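PDB 6TFS: ABC transporter substrate-binding protein, which probably serves an ABC importer as its solute-binding component, and here holds an open-chain sugar-glutamate conjugate in its cleft. Local coordinates for residues H273-A278 with I455-N460; A248-L253 with R290-V295; G329-M334 with G357-L362. All coordinates share one frame; numbering follows the deposited sequence.

Contact 1 (H273-A278 with I455-N460). With N7T ((2~{S})-2-[[(3~{S},4~{R},5~{R})-3,4,5,6-tetrakis(oxidanyl)-2-oxidanylidene-hexyl]amino]pentanedioic acid), chain C.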
loop_
_atom_site.group_PDB
_atom_site.type_symbol
_atom_site.label_atom_id
_atom_site.label_comp_id
_atom_site.label_asym_id
_atom_site.label_seq_id
_atom_site.Cartn_x
_atom_site.Cartn_y
_atom_site.Cartn_z
ATOM N N HIS A 273 -25.353 -8.090 0.195
ATOM C CA HIS A 273 -26.184 -8.806 -0.772
ATOM C C HIS A 273 -26.548 -7.974 -2.029
ATOM O O HIS A 273 -27.123 -8.534 -2.954
ATOM C CB HIS A 273 -27.450 -9.391 -0.103
ATOM C CG HIS A 273 -27.214 -10.603 0.757
ATOM N ND1 HIS A 273 -26.649 -11.763 0.243
ATOM C CD2 HIS A 273 -27.514 -10.810 2.059
ATOM C CE1 HIS A 273 -26.603 -12.622 1.246
ATOM N NE2 HIS A 273 -27.119 -12.101 2.356
ATOM N N THR A 274 -26.225 -6.663 -2.086
ATOM C CA THR A 274 -26.593 -5.870 -3.277
ATOM C C THR A 274 -25.347 -5.267 -3.971
ATOM O O THR A 274 -25.437 -4.464 -4.904
ATOM C CB THR A 274 -27.712 -4.851 -2.986
ATOM O OG1 THR A 274 -28.135 -4.295 -4.235
ATOM C CG2 THR A 274 -27.294 -3.744 -1.982
ATOM N N VAL A 275 -24.194 -5.699 -3.532
ATOM C CA VAL A 275 -22.932 -5.364 -4.150
ATOM C C VAL A 275 -22.682 -6.587 -5.082
ATOM O O VAL A 275 -23.083 -7.693 -4.740
ATOM C CB VAL A 275 -21.895 -5.193 -3.007
ATOM C CG1 VAL A 275 -20.574 -5.882 -3.295
ATOM C CG2 VAL A 275 -21.712 -3.724 -2.642
ATOM N N ASN A 276 -22.105 -6.378 -6.271
ATOM C CA ASN A 276 -21.819 -7.479 -7.191
ATOM C C ASN A 276 -20.363 -7.388 -7.680
ATOM O O ASN A 276 -20.096 -6.810 -8.737
ATOM C CB ASN A 276 -22.823 -7.502 -8.353
ATOM C CG ASN A 276 -22.867 -8.803 -9.120
ATOM O OD1 ASN A 276 -21.893 -9.563 -9.194
ATOM N ND2 ASN A 276 -24.004 -9.074 -9.737
ATOM N N ALA A 277 -19.434 -7.958 -6.898
ATOM C CA ALA A 277 -17.993 -7.941 -7.188
ATOM C C ALA A 277 -17.635 -8.621 -8.516
ATOM O O ALA A 277 -16.767 -8.113 -9.232
ATOM C CB ALA A 277 -17.207 -8.553 -6.041
ATOM N N ALA A 278 -18.333 -9.732 -8.864
ATOM C CA ALA A 278 -18.119 -10.471 -10.119
ATOM C C ALA A 278 -18.466 -9.573 -11.324
ATOM O O ALA A 278 -17.731 -9.566 -12.308
ATOM C CB ALA A 278 -18.953 -11.762 -10.141
ATOM N N ILE A 455 -16.950 -5.422 3.189
ATOM C CA ILE A 455 -17.477 -6.103 2.021
ATOM C C ILE A 455 -16.394 -6.065 0.946
ATOM O O ILE A 455 -16.052 -4.978 0.474
ATOM C CB ILE A 455 -18.813 -5.496 1.516
ATOM C CG1 ILE A 455 -19.883 -5.462 2.633
ATOM C CG2 ILE A 455 -19.305 -6.228 0.249
ATOM C CD1 ILE A 455 -21.039 -4.503 2.352
ATOM N N PRO A 456 -15.863 -7.243 0.549
ATOM C CA PRO A 456 -14.833 -7.261 -0.498
ATOM C C PRO A 456 -15.403 -6.981 -1.881
ATOM O O PRO A 456 -16.521 -7.379 -2.200
ATOM C CB PRO A 456 -14.269 -8.685 -0.416
ATOM C CG PRO A 456 -15.369 -9.506 0.115
ATOM C CD PRO A 456 -16.188 -8.612 1.016
ATOM N N LEU A 457 -14.629 -6.281 -2.692
ATOM C CA LEU A 457 -15.027 -5.994 -4.061
ATOM C C LEU A 457 -14.019 -6.668 -4.963
ATOM O O LEU A 457 -13.879 -7.886 -4.894
ATOM C CB LEU A 457 -15.155 -4.474 -4.289
ATOM C CG LEU A 457 -16.032 -3.749 -3.243
ATOM C CD1 LEU A 457 -15.803 -2.282 -3.267
ATOM C CD2 LEU A 457 -17.493 -4.086 -3.409
ATOM N N THR A 458 -13.279 -5.904 -5.746
ATOM C CA THR A 458 -12.264 -6.448 -6.628
ATOM C C THR A 458 -10.891 -6.036 -6.155
ATOM O O THR A 458 -10.727 -5.046 -5.438
ATOM C CB THR A 458 -12.477 -5.923 -8.058
ATOM O OG1 THR A 458 -12.668 -4.504 -7.986
ATOM C CG2 THR A 458 -13.659 -6.588 -8.754
ATOM N N GLU A 459 -9.904 -6.797 -6.583
ATOM C CA GLU A 459 -8.518 -6.439 -6.389
ATOM C C GLU A 459 -7.983 -6.084 -7.789
ATOM O O GLU A 459 -8.443 -6.643 -8.791
ATOM C CB GLU A 459 -7.700 -7.533 -5.689
ATOM C CG GLU A 459 -7.483 -8.798 -6.497
ATOM C CD GLU A 459 -6.762 -9.909 -5.760
ATOM O OE1 GLU A 459 -6.454 -9.754 -4.556
ATOM O OE2 GLU A 459 -6.507 -10.950 -6.401
ATOM N N ASN A 460 -7.081 -5.118 -7.855
ATOM C CA ASN A 460 -6.539 -4.700 -9.139
ATOM C C ASN A 460 -5.050 -4.639 -9.158
ATOM O O ASN A 460 -4.447 -4.038 -8.267
ATOM C CB ASN A 460 -7.111 -3.342 -9.612
ATOM C CG ASN A 460 -7.424 -2.336 -8.516
ATOM O OD1 ASN A 460 -8.587 -2.145 -8.148
ATOM N ND2 ASN A 460 -6.409 -1.687 -7.961
HETATM O OAN N7T C . -10.133 1.180 -8.600
HETATM C CAM N7T C . -9.659 1.390 -7.295
HETATM C CAL N7T C . -8.179 1.701 -7.388
HETATM O OAT N7T C . -7.986 2.987 -7.940
HETATM C CAK N7T C . -7.492 1.569 -6.019
HETATM O OAS N7T C . -7.458 0.212 -5.613
HETATM C CAJ N7T C . -6.075 2.129 -6.027
HETATM O OAR N7T C . -5.237 1.462 -6.926
HETATM C CAI N7T C . -5.335 1.996 -4.706
HETATM O OAQ N7T C . -5.402 0.976 -3.997
HETATM C CAH N7T C . -4.402 3.166 -4.340
HETATM N N N7T C . -3.430 2.790 -3.330
HETATM C CA N7T C . -3.847 3.210 -2.003
HETATM C C N7T C . -4.097 4.696 -1.891
HETATM O O N7T C . -3.302 5.519 -2.370
HETATM C CB N7T C . -2.807 2.733 -0.999
HETATM C CG N7T C . -3.278 2.910 0.474
HETATM C CD N7T C . -2.385 2.293 1.509
HETATM O OE1 N7T C . -2.745 2.344 2.705
HETATM O OE2 N7T C . -1.303 1.724 1.217
HETATM O OXT N7T C . -5.129 5.093 -1.299
#
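Val275 CG1 meets Ile455 and Leu457 on strand 454-467, lying 3.6 Å from Leu457 CD2 and 3.8 Å from Ile455 CG2. Val275 crosses Leu457 at about a right angle and Ile455 obliquely, so one methyl of the branched Val275 touches two strand side chains. With CG1 of Ile455 beside the backbone N (chi1 -56°), CG2 stands anti to that N and is the branch that meets Val275. Further on, the chain turns into helix 277-284, with Asn276 as N-cap. Here the short side chain of Ala277 lets helix and strand come close, with its CB 3.6 Å from Leu457 O. In return Thr458 CG2 packs 3.5 Å from Ala277 O. Beyond the packing, Asn460 gives ND2 to hydroxyl OAS of the bound sugar-glutamate conjugate in a fairly straight bond of 3.2 Å (166° at the hydrogen), while its OD1 accepts from Asn251 ND2. With an alanine at this position, OAS is likely to lose its amide donor and Asn251 ND2 one of its two acceptors, the other being Thr458 O. Helix 277-284 thus begins against a sheet strand that reaches the ligand at Asn460, as expected in the cleft of a family 5 solute-binding protein.

Contact 2 (A248-L253 with R290-V295). With N7T ((2~{S})-2-[[(3~{S},4~{R},5~{R})-3,4,5,6-tetrakis(oxidanyl)-2-oxidanylidene-hexyl]amino]pentanedioic acid), chain C.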
loop_
_atom_site.group_PDB
_atom_site.type_symbol
_atom_site.label_atom_id
_atom_site.label_comp_id
_atom_site.label_asym_id
_atom_site.label_seq_id
_atom_site.Cartn_x
_atom_site.Cartn_y
_atom_site.Cartn_z
ATOM N N ALA A 248 -1.743 -7.056 -6.473
ATOM C CA ALA A 248 -3.073 -6.540 -6.722
ATOM C C ALA A 248 -3.558 -5.819 -5.448
ATOM O O ALA A 248 -3.373 -6.324 -4.334
ATOM C CB ALA A 248 -4.018 -7.675 -7.096
ATOM N N GLU A 249 -4.120 -4.620 -5.596
ATOM C CA GLU A 249 -4.623 -3.902 -4.424
ATOM C C GLU A 249 -6.091 -4.230 -4.232
ATOM O O GLU A 249 -6.875 -4.090 -5.169
ATOM C CB GLU A 249 -4.395 -2.389 -4.543
ATOM C CG GLU A 249 -2.926 -2.013 -4.516
ATOM C CD GLU A 249 -2.715 -0.535 -4.773
ATOM O OE1 GLU A 249 -2.855 -0.111 -5.942
ATOM O OE2 GLU A 249 -2.447 0.209 -3.803
ATOM N N LEU A 250 -6.452 -4.700 -3.033
ATOM C CA LEU A 250 -7.836 -5.065 -2.736
ATOM C C LEU A 250 -8.686 -3.867 -2.268
ATOM O O LEU A 250 -8.309 -3.155 -1.340
ATOM C CB LEU A 250 -7.893 -6.223 -1.719
ATOM C CG LEU A 250 -9.294 -6.639 -1.213
ATOM C CD1 LEU A 250 -10.211 -7.153 -2.347
ATOM C CD2 LEU A 250 -9.190 -7.642 -0.096
ATOM N N ASN A 251 -9.856 -3.711 -2.886
ATOM C CA ASN A 251 -10.839 -2.694 -2.544
ATOM C C ASN A 251 -11.944 -3.318 -1.735
ATOM O O ASN A 251 -12.472 -4.369 -2.107
ATOM C CB ASN A 251 -11.423 -2.044 -3.788
ATOM C CG ASN A 251 -10.391 -1.495 -4.728
ATOM O OD1 ASN A 251 -9.794 -0.458 -4.466
ATOM N ND2 ASN A 251 -10.209 -2.123 -5.862
ATOM N N LEU A 252 -12.272 -2.681 -0.605
ATOM C CA LEU A 252 -13.342 -3.130 0.281
ATOM C C LEU A 252 -14.178 -1.945 0.730
ATOM O O LEU A 252 -13.664 -0.823 0.830
ATOM C CB LEU A 252 -12.774 -3.797 1.557
ATOM C CG LEU A 252 -11.977 -5.100 1.391
ATOM C CD1 LEU A 252 -10.527 -4.883 1.802
ATOM C CD2 LEU A 252 -12.597 -6.218 2.224
ATOM N N LEU A 253 -15.456 -2.208 1.048
ATOM C CA LEU A 253 -16.316 -1.237 1.701
ATOM C C LEU A 253 -16.215 -1.575 3.193
ATOM O O LEU A 253 -16.725 -2.607 3.613
ATOM C CB LEU A 253 -17.785 -1.314 1.231
ATOM C CG LEU A 253 -18.080 -0.816 -0.183
ATOM C CD1 LEU A 253 -19.450 -1.319 -0.647
ATOM C CD2 LEU A 253 -17.965 0.719 -0.284
ATOM N N ARG A 290 -10.077 -8.832 -10.392
ATOM C CA ARG A 290 -10.717 -10.071 -9.968
ATOM C C ARG A 290 -11.482 -9.882 -8.660
ATOM O O ARG A 290 -11.010 -9.197 -7.748
ATOM C CB ARG A 290 -9.735 -11.283 -9.935
ATOM C CG ARG A 290 -8.911 -11.451 -8.673
ATOM C CD ARG A 290 -8.013 -12.698 -8.666
ATOM N NE ARG A 290 -8.618 -13.925 -8.120
ATOM C CZ ARG A 290 -9.041 -14.093 -6.865
ATOM N NH1 ARG A 290 -9.015 -13.083 -6.005
ATOM N NH2 ARG A 290 -9.539 -15.262 -6.476
ATOM N N ALA A 291 -12.671 -10.488 -8.583
ATOM C CA ALA A 291 -13.506 -10.501 -7.375
ATOM C C ALA A 291 -12.750 -11.372 -6.351
ATOM O O ALA A 291 -12.101 -12.344 -6.737
ATOM C CB ALA A 291 -14.868 -11.113 -7.688
ATOM N N VAL A 292 -12.725 -10.956 -5.085
ATOM C CA VAL A 292 -11.970 -11.671 -4.054
ATOM C C VAL A 292 -12.921 -12.343 -3.067
ATOM O O VAL A 292 -13.689 -11.646 -2.412
ATOM C CB VAL A 292 -10.908 -10.768 -3.372
ATOM C CG1 VAL A 292 -10.128 -11.525 -2.298
ATOM C CG2 VAL A 292 -9.950 -10.194 -4.400
ATOM N N PRO A 293 -12.865 -13.692 -2.928
ATOM C CA PRO A 293 -13.795 -14.382 -2.012
ATOM C C PRO A 293 -13.413 -14.323 -0.513
ATOM O O PRO A 293 -13.784 -15.213 0.253
ATOM C CB PRO A 293 -13.831 -15.809 -2.574
ATOM C CG PRO A 293 -12.460 -16.006 -3.154
ATOM C CD PRO A 293 -12.015 -14.657 -3.664
ATOM N N SER A 294 -12.721 -13.249 -0.085
ATOM C CA SER A 294 -12.338 -12.982 1.315
ATOM C C SER A 294 -12.033 -11.488 1.537
ATOM O O SER A 294 -12.079 -10.712 0.590
ATOM C CB SER A 294 -11.166 -13.851 1.763
ATOM O OG SER A 294 -11.101 -13.846 3.179
ATOM N N VAL A 295 -11.682 -11.109 2.780
ATOM C CA VAL A 295 -11.428 -9.724 3.208
ATOM C C VAL A 295 -9.938 -9.328 3.149
ATOM O O VAL A 295 -9.575 -8.254 3.613
ATOM C CB VAL A 295 -12.057 -9.434 4.594
ATOM C CG1 VAL A 295 -13.582 -9.377 4.491
ATOM C CG2 VAL A 295 -11.605 -10.455 5.646
HETATM O OAN N7T C . -10.133 1.180 -8.600
HETATM C CAM N7T C . -9.659 1.390 -7.295
HETATM C CAL N7T C . -8.179 1.701 -7.388
HETATM O OAT N7T C . -7.986 2.987 -7.940
HETATM C CAK N7T C . -7.492 1.569 -6.019
HETATM O OAS N7T C . -7.458 0.212 -5.613
HETATM C CAJ N7T C . -6.075 2.129 -6.027
HETATM O OAR N7T C . -5.237 1.462 -6.926
HETATM C CAI N7T C . -5.335 1.996 -4.706
HETATM O OAQ N7T C . -5.402 0.976 -3.997
HETATM C CAH N7T C . -4.402 3.166 -4.340
HETATM N N N7T C . -3.430 2.790 -3.330
HETATM C CA N7T C . -3.847 3.210 -2.003
HETATM C C N7T C . -4.097 4.696 -1.891
HETATM O O N7T C . -3.302 5.519 -2.370
HETATM C CB N7T C . -2.807 2.733 -0.999
HETATM C CG N7T C . -3.278 2.910 0.474
HETATM C CD N7T C . -2.385 2.293 1.509
HETATM O OE1 N7T C . -2.745 2.344 2.705
HETATM O OE2 N7T C . -1.303 1.724 1.217
HETATM O OXT N7T C . -5.129 5.093 -1.299
#
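Leu250 meets Val292 and Val295, and Leu252 meets Val295, behind the ligand site of this solute-binding protein, where residues 249-252 of strand 240-255 alternate, Glu249 and Asn251 facing the ligand and Leu250 and Leu252 the other side. On the apolar side, Leu250 has CG anti to its backbone N (chi1 175°), which carries both methyls out to segment 290-295. CD1 rests 3.7 Å from Val292 CG2, the two side chains meeting at a slant, and CD2 lies 3.7 Å from the carbonyl carbon Val295 C. Leu252 uses CD2, placed 3.8 Å from Val295 CA and 4.0 Å from Val295 CG1. Branched aliphatic residues suit this interface because it is buried and held by van der Waals contact across backbones too far apart to pair here. On the polar side, Glu249 is extended beyond CG, and its carboxylate accepts two bonds from the ligand: OE2 from the amine N at 2.8 Å and OE1 from hydroxyl OAR at 3.0 Å. A carboxylate fits here, since its negative charge would favour a protonated amine. Asn251 OD1 adds a third bond, accepting from hydroxyl OAS at 2.7 Å. Among the neighbours, strand 381-386 pairs with 240-255, Leu252 bonding through its backbone to Tyr384, whose OH also reaches the ligand. Helix 392-400 closes over the leucines with Tyr395 and Tyr400, and Tyr400 OH bonds to Val295 O. Helix 434-451 holds the loop by Gln445, bonded to Ser294 OG, and helix 340-353 touches Asn251 and Leu253.

Contact 3 (G329-M334 with G357-L362). With SO4 (sulfate ion), chain E.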
loop_
_atom_site.group_PDB
_atom_site.type_symbol
_atom_site.label_atom_id
_atom_site.label_comp_id
_atom_site.label_asym_id
_atom_site.label_seq_id
_atom_site.Cartn_x
_atom_site.Cartn_y
_atom_site.Cartn_z
ATOM N N GLY A 329 -36.171 1.589 1.995
ATOM C CA GLY A 329 -34.730 1.704 1.808
ATOM C C GLY A 329 -33.995 2.574 2.809
ATOM O O GLY A 329 -34.583 3.062 3.774
ATOM N N VAL A 330 -32.683 2.738 2.575
ATOM C CA VAL A 330 -31.727 3.475 3.409
ATOM C C VAL A 330 -30.915 4.442 2.531
ATOM O O VAL A 330 -30.479 4.064 1.442
ATOM C CB VAL A 330 -30.781 2.446 4.132
ATOM C CG1 VAL A 330 -29.511 3.097 4.687
ATOM C CG2 VAL A 330 -31.509 1.704 5.240
ATOM N N THR A 331 -30.666 5.663 3.039
ATOM C CA THR A 331 -29.778 6.637 2.403
ATOM C C THR A 331 -28.491 6.693 3.230
ATOM O O THR A 331 -28.548 6.771 4.458
ATOM C CB THR A 331 -30.440 8.015 2.185
ATOM O OG1 THR A 331 -31.564 7.847 1.326
ATOM C CG2 THR A 331 -29.479 9.031 1.536
ATOM N N VAL A 332 -27.337 6.594 2.550
ATOM C CA VAL A 332 -26.010 6.648 3.164
ATOM C C VAL A 332 -25.189 7.680 2.417
ATOM O O VAL A 332 -25.182 7.679 1.184
ATOM C CB VAL A 332 -25.241 5.283 3.151
ATOM C CG1 VAL A 332 -24.123 5.283 4.195
ATOM C CG2 VAL A 332 -26.167 4.097 3.353
ATOM N N THR A 333 -24.463 8.525 3.155
ATOM C CA THR A 333 -23.566 9.519 2.575
ATOM C C THR A 333 -22.144 9.078 2.840
ATOM O O THR A 333 -21.724 9.010 3.988
ATOM C CB THR A 333 -23.864 10.946 3.079
ATOM O OG1 THR A 333 -25.216 11.265 2.774
ATOM C CG2 THR A 333 -22.952 11.988 2.433
HETATM N N MSE A 334 -21.411 8.778 1.782
HETATM C CA MSE A 334 -20.028 8.333 1.900
HETATM C C MSE A 334 -19.055 9.412 1.403
HETATM O O MSE A 334 -19.218 9.939 0.299
HETATM C CB MSE A 334 -19.849 7.000 1.134
HETATM C CG MSE A 334 -18.438 6.424 1.167
HETATM SE SE MSE A 334 -18.343 4.614 0.318
HETATM C CE MSE A 334 -17.807 5.192 -1.480
ATOM N N GLY A 357 -32.069 -1.446 -2.395
ATOM C CA GLY A 357 -32.691 -0.414 -1.570
ATOM C C GLY A 357 -31.781 0.632 -0.947
ATOM O O GLY A 357 -32.229 1.396 -0.090
ATOM N N PHE A 358 -30.516 0.702 -1.364
ATOM C CA PHE A 358 -29.601 1.718 -0.828
ATOM C C PHE A 358 -29.437 2.900 -1.760
ATOM O O PHE A 358 -29.091 2.711 -2.924
ATOM C CB PHE A 358 -28.208 1.124 -0.518
ATOM C CG PHE A 358 -28.172 0.226 0.690
ATOM C CD1 PHE A 358 -28.491 -1.130 0.581
ATOM C CD2 PHE A 358 -27.850 0.734 1.943
ATOM C CE1 PHE A 358 -28.488 -1.959 1.708
ATOM C CE2 PHE A 358 -27.828 -0.105 3.066
ATOM C CZ PHE A 358 -28.145 -1.442 2.936
ATOM N N THR A 359 -29.655 4.122 -1.243
ATOM C CA THR A 359 -29.363 5.354 -1.972
ATOM C C THR A 359 -28.018 5.808 -1.422
ATOM O O THR A 359 -27.938 6.307 -0.289
ATOM C CB THR A 359 -30.465 6.431 -1.832
ATOM O OG1 THR A 359 -31.683 5.929 -2.379
ATOM C CG2 THR A 359 -30.092 7.760 -2.548
ATOM N N LEU A 360 -26.953 5.564 -2.191
ATOM C CA LEU A 360 -25.611 5.959 -1.792
ATOM C C LEU A 360 -25.250 7.329 -2.377
ATOM O O LEU A 360 -25.157 7.488 -3.596
ATOM C CB LEU A 360 -24.573 4.879 -2.169
ATOM C CG LEU A 360 -23.093 5.178 -1.851
ATOM C CD1 LEU A 360 -22.846 5.289 -0.331
ATOM C CD2 LEU A 360 -22.179 4.120 -2.475
ATOM N N ASN A 361 -25.079 8.318 -1.501
ATOM C CA ASN A 361 -24.650 9.661 -1.884
ATOM C C ASN A 361 -23.145 9.747 -1.712
ATOM O O ASN A 361 -22.587 9.217 -0.739
ATOM C CB ASN A 361 -25.386 10.746 -1.093
ATOM C CG ASN A 361 -26.872 10.835 -1.423
ATOM O OD1 ASN A 361 -27.338 10.497 -2.523
ATOM N ND2 ASN A 361 -27.653 11.310 -0.476
ATOM N N LEU A 362 -22.477 10.336 -2.698
ATOM C CA LEU A 362 -21.026 10.448 -2.682
ATOM C C LEU A 362 -20.583 11.895 -2.510
ATOM O O LEU A 362 -20.988 12.761 -3.288
ATOM C CB LEU A 362 -20.396 9.803 -3.951
ATOM C CG LEU A 362 -20.819 8.339 -4.264
ATOM C CD1 LEU A 362 -20.440 7.940 -5.699
ATOM C CD2 LEU A 362 -20.224 7.353 -3.245
HETATM S S SO4 E . -26.065 10.282 6.753
HETATM O O1 SO4 E . -25.567 11.582 7.211
HETATM O O2 SO4 E . -26.345 10.337 5.327
HETATM O O3 SO4 E . -25.045 9.252 6.977
HETATM O O4 SO4 E . -27.294 9.940 7.473
HETATM O O HOH W 1 -26.415 13.338 1.223
#
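Val330 to Met334 pair in register with Phe358 to Leu362 as the two parallel strands of a beta-alpha-beta unit whose connecting helix is 340-353. Five backbone hydrogen bonds make the ladder, from Val330 N to Gly357 O (3.0 Å) through to Met334 N to Asn361 O (2.8 Å). Two glycines begin it. Gly357, at positive phi, is the C-prime residue of the Schellman motif ending the helix, and a CB on Gly329 would collide with Gly357 O. Apolar packing fills the buried face. Phe358 takes Val332 CG2 at its ring edge, 4.0 Å from CD2. Leu360 CD1 lies 3.7 Å from CB of Met334, a selenomethionine, whose bent chain brings CE to 3.7 Å from Leu362 CD2. Apolar residues suit this face: Phe358 lies against helices 265-272 and 340-353, Leu362 against helix 340-353, and Val332 and Met334 against Ile381 of strand 381-386. Polar contacts occupy the opposite face, where threonines and Asn361 suit a largely exposed surface. Thr333 OG1 donates to O2 of a sulfate, probably from the crystallisation liquor, at 2.9 Å. The same hydroxyl accepts from a water, which in turn accepts from Asn361 ND2 at 2.9 Å.

Overall arrangement
Contacts 1 and 2 have centres only about 7 Å apart. Strands 454-467 and 240-255 are antiparallel neighbours in one sheet, joined by several backbone bonds, among them a probable one of 2.8 Å between Asn460 O and Glu249 N. Asn460 of contact 1 and Glu249 and Asn251 of contact 2 bind the same ligand side by side, while segments 273-278 and 290-295 pack on strands 454-467 and 240-255 respectively. Contact 3 stands apart, its centre about 17 Å from that of contact 1 and about 22 Å from that of contact 2. Packing still connects them: Phe358 CD1 lies 3.9 Å from Thr274 CG2, and Met334 SE, its side chain about 11 Å from the ligand, 4.0 Å from Leu253 CD2.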